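Local coordinates for alpha,alpha-trehalose-phosphate synthase (UDP-forming) (Burkholderia vietnamiensis, PDB 5TVG), which belongs to glycosyltransferase family 20, enzymes of the two-domain GT-B fold, and is modelled here with uridine-5'-diphosphate and magnesium, at residues Leu12-Asn17 / Gly30-Gly35; Lys41-Val46 / Asp460-Ala465; Ala243-Gln248 / Glu351-Met356; Lys253-Leu258 / Phe359-Val364. All coordinates share one frame; numbering follows the deposited sequence.

In the fold
Two pairs of neighbouring contacts lie in the two Rossmann-like halves of a GT-B fold. Contacts 1 and 2, with centres about 13 Å apart, belong to the half built on the sheet that contains strand 12-16; both use helix 31-43. Contacts 3 and 4 are about 10 Å apart between centres and share helix 352-361, whose start meets uridine-5'-diphosphate and whose end meets magnesium. The chain closes contact 1 first; contact 2 spans the alternating segments of contacts 3 and 4, so residues 460-465, near the C terminus, return to the first half. G30 packs on R352, joining contacts 1 and 3 near the nucleotide, where the two halves meet.

Contact 1 of 4, residues Leu12-Asn17 / Gly30-Gly35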
loop_
_atom_site.group_PDB
_atom_site.type_symbol
_atom_site.label_atom_id
_atom_site.label_comp_id
_atom_site.label_asym_id
_atom_site.label_seq_id
_atom_site.Cartn_x
_atom_site.Cartn_y
_atom_site.Cartn_z
ATOM N N LEU A 12 9.169 49.238 -8.821
ATOM C CA LEU A 12 9.441 47.804 -8.803
ATOM C C LEU A 12 8.108 47.082 -8.842
ATOM O O LEU A 12 7.247 47.337 -7.999
ATOM C CB LEU A 12 10.218 47.401 -7.559
ATOM C CG LEU A 12 10.462 45.870 -7.438
ATOM C CD1 LEU A 12 11.445 45.344 -8.497
ATOM C CD2 LEU A 12 10.923 45.565 -6.056
ATOM N N ILE A 13 7.938 46.193 -9.820
ATOM C CA ILE A 13 6.767 45.331 -9.917
ATOM C C ILE A 13 7.201 43.921 -9.508
ATOM O O ILE A 13 7.926 43.252 -10.252
ATOM C CB ILE A 13 6.175 45.317 -11.333
ATOM C CG1 ILE A 13 6.078 46.726 -11.936
ATOM C CG2 ILE A 13 4.841 44.494 -11.357
ATOM C CD1 ILE A 13 5.166 47.695 -11.210
ATOM N N VAL A 14 6.733 43.448 -8.366
ATOM C CA VAL A 14 7.004 42.076 -7.929
ATOM C C VAL A 14 5.858 41.201 -8.410
ATOM O O VAL A 14 4.682 41.540 -8.224
ATOM C CB VAL A 14 7.172 41.996 -6.401
ATOM C CG1 VAL A 14 7.192 40.506 -5.893
ATOM C CG2 VAL A 14 8.432 42.730 -5.965
ATOM N N VAL A 15 6.200 40.109 -9.083
ATOM C CA VAL A 15 5.235 39.157 -9.616
ATOM C C VAL A 15 5.548 37.809 -8.968
ATOM O O VAL A 15 6.699 37.346 -9.021
ATOM C CB VAL A 15 5.307 39.077 -11.152
ATOM C CG1 VAL A 15 4.290 38.064 -11.698
ATOM C CG2 VAL A 15 5.128 40.470 -11.802
ATOM N N SER A 16 4.565 37.228 -8.279
ATOM C CA SER A 16 4.779 35.939 -7.624
ATOM C C SER A 16 3.462 35.174 -7.544
ATOM O O SER A 16 2.385 35.714 -7.813
ATOM C CB SER A 16 5.413 36.115 -6.239
ATOM O OG SER A 16 4.575 36.831 -5.354
ATOM N N ASN A 17 3.556 33.891 -7.180
ATOM C CA ASN A 17 2.359 33.057 -7.192
ATOM C C ASN A 17 1.345 33.516 -6.156
ATOM O O ASN A 17 0.157 33.629 -6.462
ATOM C CB ASN A 17 2.681 31.589 -6.981
ATOM C CG ASN A 17 1.436 30.701 -7.213
ATOM O OD1 ASN A 17 0.730 30.850 -8.230
ATOM N ND2 ASN A 17 1.143 29.811 -6.260
ATOM N N GLY A 30 7.410 35.750 7.586
ATOM C CA GLY A 30 8.561 35.910 6.712
ATOM C C GLY A 30 8.172 36.084 5.267
ATOM O O GLY A 30 7.424 37.010 4.906
ATOM N N GLY A 31 8.643 35.155 4.447
ATOM C CA GLY A 31 8.191 35.025 3.086
ATOM C C GLY A 31 8.778 36.078 2.165
ATOM O O GLY A 31 9.670 36.842 2.511
ATOM N N LEU A 32 8.252 36.079 0.946
ATOM C CA LEU A 32 8.722 36.989 -0.069
ATOM C C LEU A 32 8.541 38.437 0.380
ATOM O O LEU A 32 9.368 39.289 0.054
ATOM C CB LEU A 32 7.975 36.689 -1.372
ATOM C CG LEU A 32 8.463 37.443 -2.606
ATOM C CD1 LEU A 32 9.968 37.183 -2.800
ATOM C CD2 LEU A 32 7.669 36.991 -3.809
ATOM N N ALA A 33 7.538 38.693 1.225
ATOM C CA ALA A 33 7.222 40.052 1.664
ATOM C C ALA A 33 8.412 40.714 2.339
ATOM O O ALA A 33 8.732 41.881 2.067
ATOM C CB ALA A 33 6.044 40.035 2.636
ATOM N N VAL A 34 9.050 40.011 3.278
ATOM C CA VAL A 34 10.139 40.692 3.973
ATOM C C VAL A 34 11.310 40.880 3.021
ATOM O O VAL A 34 12.078 41.827 3.177
ATOM C CB VAL A 34 10.505 39.983 5.288
ATOM C CG1 VAL A 34 11.273 38.674 5.042
ATOM C CG2 VAL A 34 11.262 40.967 6.195
ATOM N N GLY A 35 11.410 40.047 1.982
ATOM C CA GLY A 35 12.471 40.217 1.018
ATOM C C GLY A 35 12.311 41.458 0.148
ATOM O O GLY A 35 13.305 42.127 -0.156
#
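L32, at the start of helix 31-43, reaches down onto V14 and S16 of strand 12-16 and carries the helix side of this contact alone. Its CB leaves the helix toward the strand, and CG is placed anti to the backbone N (chi1 -173°), which extends the side chain outward. Beyond the fork at CG, CD2 is the branch that does the touching. L32 CD2 presses on S16 CB at 3.4 Å, tighter than usual for two carbons, and lies 3.5 Å from S16 OG. L32 CD2 also meets V14 CG1 at 4.1 Å, an ordinary apolar contact in which the two side chains approach tip to tip. V14 and S16, two residues apart, both point toward the helix, whereas V15 between them points away. The S16 hydroxyl beside the leucine methyl is engaged elsewhere, in a hydrogen bond with W47 NE1 from the adjacent strand. W47 and H139 also touch L32, so strands on both sides of 12-16 contribute to its surroundings. Strand 12-16, helix 31-43 and strand 46-48 form a beta-alpha-beta unit, and this apolar packing of the helix start over the first strand belongs to the Rossmann-like architecture of a GT-B half.

Contact 2 of 4, residues Lys41-Val46 / Asp460-Ala465; sequences KQTGGV and DLRSVA
R462 stretches its side chain toward Q42 and T43 at the end of helix 31-43, and the guanidinium arrives edge first. The chain is extended from CG to NE and spans a wide gap: the nearest CA atoms of the two segments, R462 CA and T43 CA, are 11.6 Å apart. T43 approaches from the opposite direction and sets its methyl CG2 at the guanidinium edge, 3.6 Å from R462 NH2 and near the plane of the group. Q42, extended beyond CG, crosses the arginine at a slant, with its amide plane turned 40° from the guanidinium plane. The other branch of T43 faces its own part of the fold: OG1 is hydrogen-bonded to L12 N on strand 12-16 and to A39 O. Here helix 31-43 ends in a Schellman motif, G44 taking positive phi before the chain enters strand 46-48 of the beta-alpha-beta unit, while R462 follows helix 450-461 near the C terminus. Both Q42 and R462 are exposed, whereas T43 is buried. R462 also packs on L135 of strand 135-139, as does L461. Just beyond R462, S463 takes the N-cap position of helix 464-468, where one helix gives way to the next.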
loop_
_atom_site.group_PDB
_atom_site.type_symbol
_atom_site.label_atom_id
_atom_site.label_comp_id
_atom_site.label_asym_id
_atom_site.label_seq_id
_atom_site.Cartn_x
_atom_site.Cartn_y
_atom_site.Cartn_z
ATOM N N LYS A 41 8.232 49.833 -1.111
ATOM C CA LYS A 41 7.967 51.123 -0.485
ATOM C C LYS A 41 8.860 52.206 -1.063
ATOM O O LYS A 41 8.408 53.335 -1.280
ATOM C CB LYS A 41 8.177 51.062 1.026
ATOM C CG LYS A 41 7.127 50.311 1.800
ATOM C CD LYS A 41 7.389 50.470 3.286
ATOM C CE LYS A 41 6.421 49.654 4.121
ATOM N NZ LYS A 41 6.554 50.028 5.561
ATOM N N GLN A 42 10.133 51.885 -1.311
ATOM C CA GLN A 42 11.053 52.904 -1.791
ATOM C C GLN A 42 10.619 53.423 -3.151
ATOM O O GLN A 42 10.683 54.623 -3.406
ATOM C CB GLN A 42 12.487 52.342 -1.875
ATOM C CG GLN A 42 13.499 53.388 -2.369
ATOM C CD GLN A 42 14.850 52.809 -2.843
ATOM O OE1 GLN A 42 15.909 53.213 -2.358
ATOM N NE2 GLN A 42 14.811 51.901 -3.811
ATOM N N THR A 43 10.147 52.531 -4.030
ATOM C CA THR A 43 9.874 52.878 -5.421
ATOM C C THR A 43 8.396 53.125 -5.715
ATOM O O THR A 43 8.046 53.306 -6.883
ATOM C CB THR A 43 10.415 51.789 -6.358
ATOM O OG1 THR A 43 9.595 50.627 -6.259
ATOM C CG2 THR A 43 11.887 51.445 -6.056
ATOM N N GLY A 44 7.522 53.064 -4.707
ATOM C CA GLY A 44 6.080 53.112 -4.918
ATOM C C GLY A 44 5.565 52.039 -5.865
ATOM O O GLY A 44 4.748 52.327 -6.756
ATOM N N GLY A 45 6.031 50.799 -5.670
ATOM C CA GLY A 45 5.826 49.721 -6.617
ATOM C C GLY A 45 4.513 48.948 -6.451
ATOM O O GLY A 45 3.629 49.295 -5.663
ATOM N N VAL A 46 4.409 47.857 -7.214
ATOM C CA VAL A 46 3.213 47.032 -7.272
ATOM C C VAL A 46 3.604 45.583 -7.036
ATOM O O VAL A 46 4.648 45.121 -7.519
ATOM C CB VAL A 46 2.485 47.174 -8.630
ATOM C CG1 VAL A 46 1.224 46.340 -8.647
ATOM C CG2 VAL A 46 2.176 48.662 -8.972
ATOM N N ASP A 460 20.790 45.265 -10.365
ATOM C CA ASP A 460 20.868 44.656 -11.686
ATOM C C ASP A 460 19.655 45.002 -12.544
ATOM O O ASP A 460 19.785 45.224 -13.755
ATOM C CB ASP A 460 21.011 43.147 -11.544
ATOM C CG ASP A 460 22.421 42.727 -11.108
ATOM O OD1 ASP A 460 23.334 43.580 -11.114
ATOM O OD2 ASP A 460 22.598 41.563 -10.709
ATOM N N LEU A 461 18.473 45.095 -11.929
ATOM C CA LEU A 461 17.262 45.435 -12.666
ATOM C C LEU A 461 17.327 46.880 -13.191
ATOM O O LEU A 461 16.937 47.158 -14.331
ATOM C CB LEU A 461 16.081 45.180 -11.724
ATOM C CG LEU A 461 14.809 44.416 -12.063
ATOM C CD1 LEU A 461 15.030 43.263 -12.993
ATOM C CD2 LEU A 461 14.378 43.815 -10.735
ATOM N N ARG A 462 17.867 47.794 -12.384
ATOM C CA ARG A 462 18.078 49.196 -12.754
ATOM C C ARG A 462 19.149 49.416 -13.812
ATOM O O ARG A 462 19.263 50.538 -14.303
ATOM C CB ARG A 462 18.440 50.016 -11.530
ATOM C CG ARG A 462 17.257 50.279 -10.658
ATOM C CD ARG A 462 17.657 50.858 -9.343
ATOM N NE ARG A 462 16.498 51.106 -8.512
ATOM C CZ ARG A 462 16.535 51.203 -7.190
ATOM N NH1 ARG A 462 17.682 51.074 -6.549
ATOM N NH2 ARG A 462 15.422 51.430 -6.507
ATOM N N SER A 463 19.942 48.410 -14.174
ATOM C CA SER A 463 21.092 48.684 -15.041
ATOM C C SER A 463 21.398 47.644 -16.106
ATOM O O SER A 463 22.026 47.999 -17.104
ATOM C CB SER A 463 22.344 48.819 -14.172
ATOM O OG SER A 463 22.583 47.534 -13.539
ATOM N N VAL A 464 20.985 46.393 -15.971
ATOM C CA VAL A 464 21.457 45.374 -16.906
ATOM C C VAL A 464 20.889 45.624 -18.289
ATOM O O VAL A 464 21.633 45.775 -19.263
ATOM C CB VAL A 464 21.124 43.952 -16.393
ATOM C CG1 VAL A 464 21.364 42.900 -17.481
ATOM C CG2 VAL A 464 21.966 43.615 -15.187
ATOM N N ALA A 465 19.566 45.676 -18.398
ATOM C CA ALA A 465 18.976 45.874 -19.710
ATOM C C ALA A 465 19.565 47.113 -20.379
ATOM O O ALA A 465 19.929 47.070 -21.560
ATOM C CB ALA A 465 17.446 45.955 -19.604
#

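Contact 3 of 4, residues Ala243-Gln248 / Glu351-Met356. With UDP (uridine-5'-diphosphate), chain I.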
loop_
_atom_site.group_PDB
_atom_site.type_symbol
_atom_site.label_atom_id
_atom_site.label_comp_id
_atom_site.label_asym_id
_atom_site.label_seq_id
_atom_site.Cartn_x
_atom_site.Cartn_y
_atom_site.Cartn_z
ATOM N N ALA A 243 17.339 37.535 16.266
ATOM C CA ALA A 243 17.809 37.409 17.642
ATOM C C ALA A 243 16.861 38.109 18.600
ATOM O O ALA A 243 16.469 37.551 19.631
ATOM C CB ALA A 243 19.217 37.993 17.774
ATOM N N GLU A 244 16.464 39.332 18.260
ATOM C CA GLU A 244 15.557 40.077 19.126
ATOM C C GLU A 244 14.208 39.385 19.256
ATOM O O GLU A 244 13.649 39.296 20.355
ATOM C CB GLU A 244 15.362 41.480 18.587
ATOM C CG GLU A 244 14.507 42.324 19.481
ATOM C CD GLU A 244 14.927 43.775 19.429
ATOM O OE1 GLU A 244 14.120 44.617 18.940
ATOM O OE2 GLU A 244 16.077 44.049 19.867
ATOM N N ALA A 245 13.680 38.868 18.151
ATOM C CA ALA A 245 12.409 38.164 18.222
ATOM C C ALA A 245 12.528 36.940 19.120
ATOM O O ALA A 245 11.628 36.660 19.922
ATOM C CB ALA A 245 11.963 37.762 16.815
ATOM N N ALA A 246 13.663 36.235 19.046
ATOM C CA ALA A 246 13.815 35.018 19.847
ATOM C C ALA A 246 13.844 35.339 21.334
ATOM O O ALA A 246 13.291 34.595 22.150
ATOM C CB ALA A 246 15.088 34.268 19.441
ATOM N N VAL A 247 14.480 36.448 21.704
ATOM C CA VAL A 247 14.525 36.843 23.105
ATOM C C VAL A 247 13.176 37.405 23.540
ATOM O O VAL A 247 12.645 37.031 24.594
ATOM C CB VAL A 247 15.670 37.861 23.301
ATOM C CG1 VAL A 247 15.513 38.631 24.596
ATOM C CG2 VAL A 247 17.024 37.147 23.249
ATOM N N GLN A 248 12.579 38.251 22.692
ATOM C CA GLN A 248 11.332 38.922 23.028
ATOM C C GLN A 248 10.224 37.920 23.301
ATOM O O GLN A 248 9.428 38.106 24.225
ATOM C CB GLN A 248 10.931 39.849 21.874
ATOM C CG GLN A 248 9.596 40.564 22.032
ATOM C CD GLN A 248 9.168 41.351 20.764
ATOM O OE1 GLN A 248 9.863 41.359 19.730
ATOM N NE2 GLN A 248 8.015 42.014 20.853
ATOM N N GLU A 351 3.426 30.687 15.054
ATOM C CA GLU A 351 3.900 32.021 14.732
ATOM C C GLU A 351 5.424 32.005 14.607
ATOM O O GLU A 351 6.121 31.434 15.452
ATOM C CB GLU A 351 3.448 32.963 15.849
ATOM C CG GLU A 351 3.516 34.448 15.560
ATOM C CD GLU A 351 3.393 35.268 16.837
ATOM O OE1 GLU A 351 2.859 34.720 17.841
ATOM O OE2 GLU A 351 3.848 36.443 16.833
ATOM N N ARG A 352 5.933 32.636 13.544
ATOM C CA ARG A 352 7.360 32.555 13.216
ATOM C C ARG A 352 8.242 33.034 14.368
ATOM O O ARG A 352 9.308 32.462 14.624
ATOM C CB ARG A 352 7.640 33.356 11.945
ATOM C CG ARG A 352 8.922 33.002 11.264
ATOM C CD ARG A 352 8.982 33.469 9.810
ATOM N NE ARG A 352 10.381 33.640 9.418
ATOM C CZ ARG A 352 11.057 34.759 9.637
ATOM N NH1 ARG A 352 10.430 35.771 10.221
ATOM N NH2 ARG A 352 12.339 34.877 9.270
ATOM N N ASN A 353 7.811 34.055 15.103
ATOM C CA ASN A 353 8.611 34.492 16.244
ATOM C C ASN A 353 8.667 33.433 17.348
ATOM O O ASN A 353 9.688 33.333 18.051
ATOM C CB ASN A 353 8.066 35.795 16.794
ATOM C CG ASN A 353 8.289 36.946 15.840
ATOM O OD1 ASN A 353 7.550 37.919 15.863
ATOM N ND2 ASN A 353 9.276 36.808 14.952
ATOM N N LEU A 354 7.586 32.658 17.545
ATOM C CA LEU A 354 7.668 31.534 18.483
ATOM C C LEU A 354 8.729 30.537 18.033
ATOM O O LEU A 354 9.506 30.027 18.852
ATOM C CB LEU A 354 6.305 30.839 18.623
ATOM C CG LEU A 354 5.251 31.551 19.479
ATOM C CD1 LEU A 354 3.895 30.862 19.409
ATOM C CD2 LEU A 354 5.728 31.592 20.926
ATOM N N LEU A 355 8.792 30.267 16.729
ATOM C CA LEU A 355 9.793 29.337 16.225
ATOM C C LEU A 355 11.206 29.767 16.629
ATOM O O LEU A 355 12.048 28.922 16.974
ATOM C CB LEU A 355 9.665 29.210 14.702
ATOM C CG LEU A 355 8.385 28.586 14.142
ATOM C CD1 LEU A 355 8.503 28.418 12.660
ATOM C CD2 LEU A 355 8.119 27.222 14.794
ATOM N N MET A 356 11.486 31.073 16.588
ATOM C CA MET A 356 12.813 31.568 16.976
ATOM C C MET A 356 13.114 31.292 18.445
ATOM O O MET A 356 14.236 30.920 18.796
ATOM C CB MET A 356 12.928 33.062 16.656
ATOM C CG MET A 356 12.490 33.392 15.212
ATOM S SD MET A 356 13.369 32.391 13.982
ATOM C CE MET A 356 12.282 32.480 12.585
HETATM N N1 UDP I . 7.960 28.790 8.704
HETATM C C2 UDP I . 7.101 29.381 9.613
HETATM N N3 UDP I . 6.250 28.522 10.258
HETATM C C4 UDP I . 6.162 27.154 10.089
HETATM C C5 UDP I . 7.083 26.608 9.120
HETATM C C6 UDP I . 7.926 27.434 8.465
HETATM O O2 UDP I . 7.109 30.578 9.853
HETATM O O4 UDP I . 5.317 26.510 10.744
HETATM C "C1'" UDP I . 8.891 29.685 7.977
HETATM C "C2'" UDP I . 10.364 29.607 8.381
HETATM O "O2'" UDP I . 10.585 30.543 9.419
HETATM C "C3'" UDP I . 11.046 30.092 7.105
HETATM C "C4'" UDP I . 10.151 29.518 6.016
HETATM O "O4'" UDP I . 8.841 29.372 6.605
HETATM O "O3'" UDP I . 11.205 31.502 7.003
HETATM C "C5'" UDP I . 10.601 28.155 5.572
HETATM O "O5'" UDP I . 11.412 28.430 4.432
HETATM P PA UDP I . 12.611 27.504 4.043
HETATM O O1A UDP I . 13.447 28.297 3.100
HETATM O O2A UDP I . 13.296 26.932 5.274
HETATM O O3A UDP I . 11.936 26.284 3.267
HETATM P PB UDP I . 10.621 26.327 2.378
HETATM O O1B UDP I . 10.689 27.683 1.669
HETATM O O2B UDP I . 10.900 25.324 1.269
HETATM O O3B UDP I . 9.395 26.057 3.180
#
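The uridine-5'-diphosphate pocket of this GT-B glycosyltransferase is lined in part by helix 352-361, and helix 239-248 packs against it, A245 meeting N353 and A246 meeting M356. Small side chains let the helices come close: A246 CA and M356 CA are 4.6 Å apart. A246 CB touches M356 CB at 3.7 Å and lies against that residue's carbonyl oxygen, while A245 CB approaches the amide nitrogen ND2 of N353 at 3.4 Å. M356 then turns away from the alanines. Its chain bends at chi2 (-54°), carrying CE over one face of the R352 guanidinium, 3.8 Å above the plane and offset toward the rim. R352 extends from CG to NE along the nucleotide, and NE gives two weak hydrogen bonds to the ribose, to O2' at 3.1 Å and to O3' at 3.3 Å; the bond to O2' is strongly bent, at 127°. The outer nitrogens are held separately, NH2 by a salt bridge to E380 and NH1 by a hydrogen bond to S28 O, which together restrain the rotation of the guanidinium. E380 also bonds the nucleotide, so it serves both partners. At the base, L355 places CD1 3.3 Å from uracil N3.

Contact 4 of 4, residues Lys253-Leu258 / Phe359-Val364. With MG (magnesium ion), chain O.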
loop_
_atom_site.group_PDB
_atom_site.type_symbol
_atom_site.label_atom_id
_atom_site.label_comp_id
_atom_site.label_asym_id
_atom_site.label_seq_id
_atom_site.Cartn_x
_atom_site.Cartn_y
_atom_site.Cartn_z
ATOM N N LYS A 253 3.640 31.558 26.256
ATOM C CA LYS A 253 3.128 30.312 26.838
ATOM C C LYS A 253 3.611 29.054 26.131
ATOM O O LYS A 253 4.023 28.109 26.827
ATOM C CB LYS A 253 1.592 30.347 26.887
ATOM N N PRO A 254 3.582 28.947 24.797
ATOM C CA PRO A 254 4.100 27.716 24.172
ATOM C C PRO A 254 5.554 27.450 24.514
ATOM O O PRO A 254 5.965 26.284 24.655
ATOM C CB PRO A 254 3.936 27.990 22.667
ATOM C CG PRO A 254 2.894 29.072 22.573
ATOM C CD PRO A 254 3.100 29.920 23.788
ATOM N N VAL A 255 6.341 28.513 24.681
ATOM C CA VAL A 255 7.755 28.344 24.974
ATOM C C VAL A 255 7.933 27.818 26.385
ATOM O O VAL A 255 8.741 26.906 26.632
ATOM C CB VAL A 255 8.504 29.676 24.762
ATOM C CG1 VAL A 255 10.010 29.473 24.959
ATOM C CG2 VAL A 255 8.170 30.285 23.391
ATOM N N LYS A 256 7.171 28.369 27.334
ATOM C CA LYS A 256 7.233 27.867 28.704
ATOM C C LYS A 256 6.737 26.427 28.779
ATOM O O LYS A 256 7.291 25.615 29.518
ATOM C CB LYS A 256 6.416 28.771 29.639
ATOM N N MET A 257 5.694 26.091 28.016
ATOM C CA MET A 257 5.188 24.724 28.006
ATOM C C MET A 257 6.290 23.758 27.610
ATOM O O MET A 257 6.480 22.715 28.251
ATOM C CB MET A 257 3.994 24.593 27.046
ATOM C CG MET A 257 2.670 25.171 27.551
ATOM S SD MET A 257 1.377 25.219 26.266
ATOM C CE MET A 257 1.659 23.649 25.437
ATOM N N LEU A 258 7.030 24.097 26.550
ATOM C CA LEU A 258 8.093 23.217 26.071
ATOM C C LEU A 258 9.222 23.127 27.090
ATOM O O LEU A 258 9.649 22.026 27.453
ATOM C CB LEU A 258 8.609 23.694 24.708
ATOM C CG LEU A 258 9.733 22.819 24.128
ATOM C CD1 LEU A 258 9.299 21.344 24.049
ATOM C CD2 LEU A 258 10.133 23.330 22.757
ATOM N N PHE A 359 14.097 27.571 18.626
ATOM C CA PHE A 359 15.466 27.364 18.150
ATOM C C PHE A 359 16.483 27.742 19.221
ATOM O O PHE A 359 17.437 26.998 19.477
ATOM C CB PHE A 359 15.724 28.192 16.885
ATOM C CG PHE A 359 14.941 27.740 15.679
ATOM C CD1 PHE A 359 14.475 26.435 15.583
ATOM C CD2 PHE A 359 14.612 28.661 14.667
ATOM C CE1 PHE A 359 13.747 26.021 14.482
ATOM C CE2 PHE A 359 13.891 28.262 13.563
ATOM C CZ PHE A 359 13.452 26.934 13.458
ATOM N N ARG A 360 16.304 28.910 19.851
ATOM C CA ARG A 360 17.241 29.352 20.886
ATOM C C ARG A 360 17.301 28.372 22.059
ATOM O O ARG A 360 18.381 28.092 22.591
ATOM C CB ARG A 360 16.828 30.727 21.379
ATOM C CG ARG A 360 17.779 31.416 22.326
ATOM C CD ARG A 360 17.290 32.872 22.488
ATOM N NE ARG A 360 18.210 33.704 23.248
ATOM C CZ ARG A 360 19.121 34.503 22.705
ATOM N NH1 ARG A 360 19.238 34.582 21.377
ATOM N NH2 ARG A 360 19.913 35.225 23.493
ATOM N N MET A 361 16.142 27.878 22.499
ATOM C CA MET A 361 16.097 26.968 23.639
ATOM C C MET A 361 16.823 25.670 23.337
ATOM O O MET A 361 17.411 25.079 24.240
ATOM C CB MET A 361 14.640 26.690 24.054
ATOM C CG MET A 361 14.477 25.885 25.370
ATOM S SD MET A 361 12.744 25.323 25.574
ATOM C CE MET A 361 11.962 26.601 24.599
ATOM N N SER A 362 16.812 25.231 22.077
ATOM C CA SER A 362 17.340 23.929 21.702
ATOM C C SER A 362 18.861 23.889 21.733
ATOM O O SER A 362 19.549 24.918 21.694
ATOM C CB SER A 362 16.896 23.538 20.298
ATOM O OG SER A 362 17.445 24.446 19.364
ATOM N N GLN A 363 19.383 22.652 21.796
ATOM C CA GLN A 363 20.812 22.392 21.684
ATOM C C GLN A 363 21.222 22.058 20.258
ATOM O O GLN A 363 22.380 22.269 19.893
ATOM C CB GLN A 363 21.220 21.216 22.610
ATOM C CG GLN A 363 21.256 21.591 24.095
ATOM C CD GLN A 363 19.876 22.039 24.667
ATOM O OE1 GLN A 363 18.882 21.316 24.602
ATOM N NE2 GLN A 363 19.831 23.247 25.189
ATOM N N VAL A 364 20.306 21.559 19.434
ATOM C CA VAL A 364 20.635 21.118 18.082
ATOM C C VAL A 364 19.557 21.583 17.120
ATOM O O VAL A 364 18.360 21.414 17.384
ATOM C CB VAL A 364 20.754 19.577 17.998
ATOM C CG1 VAL A 364 21.084 19.143 16.581
ATOM C CG2 VAL A 364 21.775 19.042 19.008
HETATM MG MG MG O . 20.054 27.132 21.789
HETATM O O HOH W 1 21.978 26.361 23.285
#
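M361 fills the contact from the side of helix 352-361, its thioether lying across V255 and L258 of helix 253-262. The tight spot is at the methyl: M361 CE lies 3.5 Å from V255 CG1, closer than carbons usually pack, as the two side chains slide past each other in opposite directions. Farther along the helix the fit is looser, M361 SD standing 4.2 Å from L258 CG. M361 starts extended, CG anti to the backbone N (chi1 -172°), and bends only at chi3 (-26°), which brings CE round to V255. Burial differs too: V255 and L258 are enclosed, whereas M361 stays partly open to solvent. The backbone around M361 is put to a different use, because its neighbours bind magnesium through carbonyl oxygens, R360 O at 2.1 Å and S362 O at 2.3 Å. A water 2.6 Å from the magnesium and the side-chain oxygen of Q385 are also ligands. S362 OG turns back to donate a 2.6 Å hydrogen bond to F359 O as the helix ends. P254 and L258 pack on L338 of the second subunit. Helix 253-262 thus touches both that subunit and helix 352-361, from whose end the chain passes into strand 364-367, beside strand 266-271 in the parallel sheet.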